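Local structure of UDP-N-acetylglucosamine 2-epimerase (Listeria monocytogenes, 3OT5) at residues A[215-221]-A[297-301]; A[224-230]-A[257-263]. The protein probably interconverts UDP-N-acetylglucosamine and UDP-N-acetylmannosamine by inverting the sugar at C2, as a bacterial non-hydrolysing 2-epimerase. All blocks are in the same frame, centred on the assembly; numbering follows the deposited sequence.

Contact 1 (A[215-221]-A[297-301])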
loop_
_atom_site.group_PDB
_atom_site.type_symbol
_atom_site.label_atom_id
_atom_site.label_comp_id
_atom_site.label_asym_id
_atom_site.label_seq_id
_atom_site.Cartn_x
_atom_site.Cartn_y
_atom_site.Cartn_z
ATOM N N HIS A 215 -11.990 -8.955 17.790
ATOM C CA HIS A 215 -12.622 -9.856 16.814
ATOM C C HIS A 215 -12.675 -11.281 17.371
ATOM O O HIS A 215 -11.637 -11.838 17.719
ATOM C CB HIS A 215 -11.915 -9.867 15.458
ATOM C CG HIS A 215 -12.738 -10.487 14.365
ATOM N ND1 HIS A 215 -13.005 -11.839 14.304
ATOM C CD2 HIS A 215 -13.350 -9.938 13.289
ATOM C CE1 HIS A 215 -13.753 -12.092 13.244
ATOM N NE2 HIS A 215 -13.971 -10.956 12.608
ATOM N N PRO A 216 -13.886 -11.884 17.427
ATOM C CA PRO A 216 -14.114 -13.238 17.971
ATOM C C PRO A 216 -13.044 -14.268 17.612
ATOM O O PRO A 216 -12.491 -14.921 18.500
ATOM C CB PRO A 216 -15.462 -13.655 17.346
ATOM C CG PRO A 216 -15.792 -12.599 16.327
ATOM C CD PRO A 216 -15.106 -11.362 16.789
ATOM N N ILE A 217 -12.752 -14.388 16.320
ATOM C CA ILE A 217 -11.760 -15.341 15.822
ATOM C C ILE A 217 -10.395 -15.110 16.445
ATOM O O ILE A 217 -9.685 -16.052 16.798
ATOM C CB ILE A 217 -11.614 -15.233 14.297
ATOM C CG1 ILE A 217 -12.948 -15.543 13.608
ATOM C CG2 ILE A 217 -10.538 -16.174 13.814
ATOM C CD1 ILE A 217 -12.919 -15.295 12.121
ATOM N N LEU A 218 -10.021 -13.845 16.548
ATOM C CA LEU A 218 -8.750 -13.486 17.136
ATOM C C LEU A 218 -8.789 -13.734 18.638
ATOM O O LEU A 218 -7.784 -14.124 19.225
ATOM C CB LEU A 218 -8.415 -12.035 16.810
ATOM C CG LEU A 218 -8.190 -11.797 15.312
ATOM C CD1 LEU A 218 -7.948 -10.325 15.012
ATOM C CD2 LEU A 218 -7.028 -12.641 14.821
ATOM N N GLU A 219 -9.968 -13.550 19.237
ATOM C CA GLU A 219 -10.166 -13.761 20.673
ATOM C C GLU A 219 -10.255 -15.250 21.013
ATOM O O GLU A 219 -9.854 -15.665 22.098
ATOM C CB GLU A 219 -11.425 -13.026 21.166
ATOM C CG GLU A 219 -11.356 -11.496 21.005
ATOM C CD GLU A 219 -12.635 -10.782 21.448
ATOM O OE1 GLU A 219 -12.678 -9.526 21.378
ATOM O OE2 GLU A 219 -13.592 -11.470 21.867
ATOM N N ASN A 220 -10.786 -16.050 20.096
ATOM C CA ASN A 220 -10.889 -17.490 20.323
ATOM C C ASN A 220 -9.661 -18.219 19.799
ATOM O O ASN A 220 -9.556 -19.432 19.925
ATOM C CB ASN A 220 -12.146 -18.052 19.662
ATOM C CG ASN A 220 -13.426 -17.504 20.276
ATOM O OD1 ASN A 220 -13.391 -16.661 21.173
ATOM N ND2 ASN A 220 -14.566 -17.993 19.799
ATOM N N LEU A 221 -8.718 -17.461 19.244
ATOM C CA LEU A 221 -7.509 -18.029 18.653
ATOM C C LEU A 221 -6.714 -18.882 19.657
ATOM O O LEU A 221 -6.276 -19.990 19.335
ATOM C CB LEU A 221 -6.638 -16.906 18.070
ATOM C CG LEU A 221 -5.556 -17.323 17.071
ATOM C CD1 LEU A 221 -6.212 -17.948 15.852
ATOM C CD2 LEU A 221 -4.699 -16.140 16.652
ATOM N N ASN A 297 -5.144 -5.335 11.228
ATOM C CA ASN A 297 -5.276 -5.873 12.579
ATOM C C ASN A 297 -5.214 -7.407 12.627
ATOM O O ASN A 297 -4.677 -7.976 13.582
ATOM C CB ASN A 297 -6.514 -5.282 13.238
ATOM C CG ASN A 297 -6.337 -3.788 13.542
ATOM O OD1 ASN A 297 -5.724 -3.415 14.550
ATOM N ND2 ASN A 297 -6.901 -2.941 12.692
ATOM N N PHE A 298 -5.735 -8.071 11.597
ATOM C CA PHE A 298 -5.641 -9.533 11.516
ATOM C C PHE A 298 -4.222 -9.900 11.206
ATOM O O PHE A 298 -3.647 -10.820 11.780
ATOM C CB PHE A 298 -6.560 -10.111 10.436
ATOM C CG PHE A 298 -7.925 -10.455 10.931
ATOM C CD1 PHE A 298 -8.256 -11.783 11.171
ATOM C CD2 PHE A 298 -8.857 -9.470 11.196
ATOM C CE1 PHE A 298 -9.498 -12.130 11.633
ATOM C CE2 PHE A 298 -10.115 -9.801 11.664
ATOM C CZ PHE A 298 -10.437 -11.139 11.888
ATOM N N LEU A 299 -3.659 -9.138 10.290
ATOM C CA LEU A 299 -2.307 -9.327 9.840
ATOM C C LEU A 299 -1.383 -9.306 11.048
ATOM O O LEU A 299 -0.525 -10.181 11.199
ATOM C CB LEU A 299 -1.969 -8.204 8.851
ATOM C CG LEU A 299 -0.849 -8.387 7.849
ATOM C CD1 LEU A 299 -1.144 -9.620 6.984
ATOM C CD2 LEU A 299 -0.720 -7.145 7.000
ATOM N N ARG A 300 -1.588 -8.348 11.949
ATOM C CA ARG A 300 -0.728 -8.236 13.134
ATOM C C ARG A 300 -0.622 -9.507 13.966
ATOM O O ARG A 300 0.460 -9.823 14.475
ATOM C CB ARG A 300 -1.162 -7.081 14.042
ATOM C CG ARG A 300 -0.315 -6.993 15.314
ATOM C CD ARG A 300 -0.555 -5.744 16.102
ATOM N NE ARG A 300 0.272 -5.713 17.304
ATOM C CZ ARG A 300 1.537 -5.296 17.350
ATOM N NH1 ARG A 300 2.191 -5.312 18.506
ATOM N NH2 ARG A 300 2.159 -4.865 16.252
ATOM N N LYS A 301 -1.734 -10.229 14.119
ATOM C CA LYS A 301 -1.741 -11.460 14.917
ATOM C C LYS A 301 -1.479 -12.712 14.075
ATOM O O LYS A 301 -1.471 -13.828 14.590
ATOM C CB LYS A 301 -3.077 -11.579 15.667
ATOM C CG LYS A 301 -3.184 -12.772 16.633
ATOM C CD LYS A 301 -2.056 -12.779 17.677
ATOM C CE LYS A 301 -2.186 -13.952 18.652
ATOM N NZ LYS A 301 -1.055 -13.999 19.614
#

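Contact 2 (A[224-230]-A[257-263])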
loop_
_atom_site.group_PDB
_atom_site.type_symbol
_atom_site.label_atom_id
_atom_site.label_comp_id
_atom_site.label_asym_id
_atom_site.label_seq_id
_atom_site.Cartn_x
_atom_site.Cartn_y
_atom_site.Cartn_z
ATOM N N ASN A 224 -3.247 -21.061 19.059
ATOM C CA ASN A 224 -3.148 -21.386 17.630
ATOM C C ASN A 224 -2.488 -20.334 16.777
ATOM O O ASN A 224 -2.593 -19.141 17.041
ATOM C CB ASN A 224 -4.525 -21.679 17.038
ATOM C CG ASN A 224 -5.076 -22.993 17.496
ATOM O OD1 ASN A 224 -4.324 -23.896 17.846
ATOM N ND2 ASN A 224 -6.392 -23.128 17.459
ATOM N N ARG A 225 -1.839 -20.808 15.718
ATOM C CA ARG A 225 -1.151 -19.948 14.772
ATOM C C ARG A 225 -2.085 -19.583 13.632
ATOM O O ARG A 225 -2.573 -20.443 12.897
ATOM C CB ARG A 225 0.108 -20.641 14.282
ATOM C CG ARG A 225 1.077 -20.856 15.430
ATOM C CD ARG A 225 2.290 -21.626 15.027
ATOM N NE ARG A 225 1.984 -23.004 14.648
ATOM C CZ ARG A 225 2.889 -23.835 14.156
ATOM N NH1 ARG A 225 4.140 -23.418 13.991
ATOM N NH2 ARG A 225 2.548 -25.068 13.821
ATOM N N LEU A 226 -2.328 -18.286 13.508
ATOM C CA LEU A 226 -3.220 -17.756 12.509
ATOM C C LEU A 226 -2.573 -17.659 11.127
ATOM O O LEU A 226 -1.514 -17.046 10.954
ATOM C CB LEU A 226 -3.720 -16.375 12.961
ATOM C CG LEU A 226 -4.591 -15.547 12.000
ATOM C CD1 LEU A 226 -5.812 -16.325 11.535
ATOM C CD2 LEU A 226 -5.012 -14.243 12.668
ATOM N N ILE A 227 -3.208 -18.305 10.154
ATOM C CA ILE A 227 -2.774 -18.235 8.779
ATOM C C ILE A 227 -3.838 -17.418 8.066
ATOM O O ILE A 227 -5.024 -17.726 8.149
ATOM C CB ILE A 227 -2.694 -19.563 8.091
ATOM C CG1 ILE A 227 -1.657 -20.466 8.763
ATOM C CG2 ILE A 227 -2.324 -19.327 6.602
ATOM C CD1 ILE A 227 -1.621 -21.845 8.185
ATOM N N LEU A 228 -3.411 -16.381 7.376
ATOM C CA LEU A 228 -4.325 -15.514 6.655
ATOM C C LEU A 228 -4.074 -15.708 5.168
ATOM O O LEU A 228 -2.923 -15.841 4.743
ATOM C CB LEU A 228 -4.060 -14.069 7.077
ATOM C CG LEU A 228 -4.916 -12.923 6.551
ATOM C CD1 LEU A 228 -6.385 -13.122 6.873
ATOM C CD2 LEU A 228 -4.396 -11.617 7.165
ATOM N N MET A 229 -5.142 -15.773 4.383
ATOM C CA MET A 229 -5.022 -15.941 2.940
ATOM C C MET A 229 -5.909 -14.962 2.165
ATOM O O MET A 229 -7.033 -14.686 2.565
ATOM C CB MET A 229 -5.414 -17.350 2.530
ATOM C CG MET A 229 -5.332 -17.564 1.034
ATOM S SD MET A 229 -5.852 -19.193 0.551
ATOM C CE MET A 229 -5.763 -19.033 -1.236
ATOM N N THR A 230 -5.375 -14.431 1.071
ATOM C CA THR A 230 -6.120 -13.541 0.182
ATOM C C THR A 230 -5.578 -13.754 -1.221
ATOM O O THR A 230 -4.384 -14.013 -1.410
ATOM C CB THR A 230 -6.011 -12.055 0.552
ATOM O OG1 THR A 230 -4.642 -11.628 0.497
ATOM C CG2 THR A 230 -6.558 -11.803 1.943
ATOM N N ASP A 257 -2.526 -27.018 15.416
ATOM C CA ASP A 257 -2.409 -25.770 16.164
ATOM C C ASP A 257 -2.460 -24.544 15.237
ATOM O O ASP A 257 -1.967 -23.479 15.587
ATOM C CB ASP A 257 -1.164 -25.754 17.067
ATOM C CG ASP A 257 0.128 -25.948 16.307
ATOM O OD1 ASP A 257 0.085 -26.326 15.115
ATOM O OD2 ASP A 257 1.198 -25.744 16.924
ATOM N N THR A 258 -3.066 -24.702 14.064
ATOM C CA THR A 258 -3.209 -23.597 13.119
ATOM C C THR A 258 -4.667 -23.316 12.823
ATOM O O THR A 258 -5.525 -24.193 12.927
ATOM C CB THR A 258 -2.567 -23.898 11.749
ATOM O OG1 THR A 258 -3.252 -24.995 11.131
ATOM C CG2 THR A 258 -1.088 -24.227 11.892
ATOM N N GLU A 259 -4.939 -22.075 12.463
ATOM C CA GLU A 259 -6.272 -21.660 12.072
ATOM C C GLU A 259 -6.124 -20.823 10.813
ATOM O O GLU A 259 -5.141 -20.112 10.652
ATOM C CB GLU A 259 -6.996 -20.891 13.176
ATOM C CG GLU A 259 -7.326 -21.752 14.385
ATOM C CD GLU A 259 -8.337 -21.115 15.316
ATOM O OE1 GLU A 259 -9.052 -20.173 14.884
ATOM O OE2 GLU A 259 -8.439 -21.583 16.469
ATOM N N LEU A 260 -7.089 -20.947 9.912
ATOM C CA LEU A 260 -7.070 -20.236 8.652
ATOM C C LEU A 260 -8.214 -19.260 8.581
ATOM O O LEU A 260 -9.338 -19.593 8.924
ATOM C CB LEU A 260 -7.179 -21.229 7.484
ATOM C CG LEU A 260 -7.395 -20.685 6.055
ATOM C CD1 LEU A 260 -6.288 -19.766 5.595
ATOM C CD2 LEU A 260 -7.564 -21.840 5.065
ATOM N N VAL A 261 -7.901 -18.035 8.178
ATOM C CA VAL A 261 -8.894 -17.003 7.990
ATOM C C VAL A 261 -8.824 -16.669 6.510
ATOM O O VAL A 261 -7.753 -16.384 5.983
ATOM C CB VAL A 261 -8.627 -15.747 8.834
ATOM C CG1 VAL A 261 -9.644 -14.651 8.490
ATOM C CG2 VAL A 261 -8.685 -16.078 10.309
ATOM N N TYR A 262 -9.960 -16.751 5.838
ATOM C CA TYR A 262 -10.029 -16.463 4.431
ATOM C C TYR A 262 -11.182 -15.539 4.107
ATOM O O TYR A 262 -12.320 -15.986 4.024
ATOM C CB TYR A 262 -10.161 -17.751 3.602
ATOM C CG TYR A 262 -10.378 -17.444 2.138
ATOM C CD1 TYR A 262 -9.371 -16.864 1.379
ATOM C CD2 TYR A 262 -11.587 -17.732 1.511
ATOM C CE1 TYR A 262 -9.571 -16.559 0.031
ATOM C CE2 TYR A 262 -11.788 -17.448 0.165
ATOM C CZ TYR A 262 -10.782 -16.857 -0.566
ATOM O OH TYR A 262 -10.987 -16.559 -1.897
ATOM N N PRO A 263 -10.897 -14.242 3.958
ATOM C CA PRO A 263 -11.942 -13.323 3.567
ATOM C C PRO A 263 -12.314 -13.713 2.149
ATOM O O PRO A 263 -11.534 -13.501 1.224
ATOM C CB PRO A 263 -11.250 -11.954 3.612
ATOM C CG PRO A 263 -10.059 -12.151 4.469
ATOM C CD PRO A 263 -9.628 -13.546 4.213
#

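Contact 1 (A[215-221]-A[297-301])
The ring of F298 is caught between two side chains of segment 215-221, one at its rim and one over a face. At the rim stands H215: CZ of F298 points into the imidazole face, over its centre, in an edge-to-face pair with centroids of the H215 and F298 rings 4.7 Å apart and planes at 76°. CZ of F298 comes within 3.4 Å of H215 CG. Over the phenyl face lies L218, whose CD1 sits 3.8 Å from the centroid of the F298 ring and almost exactly on its normal, a CH-pi contact; CG and CD2 of the same leucine spread over the CD1-CE1 side of that ring.

The imidazole is steadied from its own segment. With CG swung opposite the backbone N (chi1 -165°), H215 turns ND1 back to the first turn of helix 216-219 and accepts from I217 N at 3.3 Å, the donor lying in the ring plane. H215 is thus the N-cap, and the face of its capping ring receives F298.

Further along, K301 runs across L221. Its CG lies 3.7 Å from L221 CD2, and the bend at chi2 (56°) folds the chain back so that CE touches the same methyl. N297 turns its amide elsewhere, to I293, T208 and Q210. On the inner side, L218 reaches L226 of strand 225-229, while F298 meets V261. This is helix-on-sheet layering of an alpha/beta/alpha Rossmann-like domain, with a short N-capped helix lodged beside the C-terminal part of helix 292-301.

Contact 2 (A[224-230]-A[257-263])
R225 to L228 pair in parallel with T258 to V261, and the backbone ladder is the main bond between the strands. R225 N gives to D257 O at 2.7 Å, and R225 O takes E259 N. Next, I227 N reaches E259 O at 2.7 Å and I227 O receives V261 N. The ladder ends with M229 N on V261 O at 3.1 Å. CA-H...O contacts fill in between, such as that of L260 CA with I227 O.

Charged and polar side chains gather at the start of the strands. N224 ND2 donates to E259 OE2 at 2.7 Å, on the anti lone pair of the carboxylate and in the plane of the amide; the two planes are turned 61° apart. H285 binds the other oxygen, OE1, so both oxygens of the E259 carboxylate are held. Beyond, R225 bends at chi3 (-66°) and sets NH2 3.1 Å from D257 OD1, a salt bridge on the syn side but tilted out of the carboxylate plane. R225 NH1 goes to L359 O, and its NE is buried without a partner.

The pair are neighbouring inner strands of a parallel Rossmann-like sheet, with 284-287 beside 258-263 and 302-307 beside 225-229: helix 240-254 carries the chain from one strand to its neighbour, a beta-alpha-beta crossover, and packs on I227 and L260.

Apolar contacts line both faces. I227 CG2 lies 4.1 Å from L260 CD1, a methyl that also touches M229 CB. On the reverse face L228 CD1 meets V261 CG1 at 3.9 Å and extends to P263 CD. The M229 sulfur sits obliquely beside the Y262 ring, a Met-aromatic contact, while that ring meets F245 edge-to-face.

How the contacts relate
Contact 2 is the buried sheet core, and contact 1 lies on the layer against it, partly open to solvent, their centres about 9 Å apart. The two touch directly, through L218 on L226 and where L221 CD1 comes to 3.7 Å from E259 OE1. Strand 225-229 follows helix 216-219 after a short loop, and both strands of contact 2 lie in the chain between the two segments of contact 1. Their chemistry differs with their place. Strand to strand, a backbone ladder does most of the joining, with salt bridge and amide-carboxylate bond at one end; between segments 215-221 and 297-301 it is mainly side chains that meet, through ring and methyl packing.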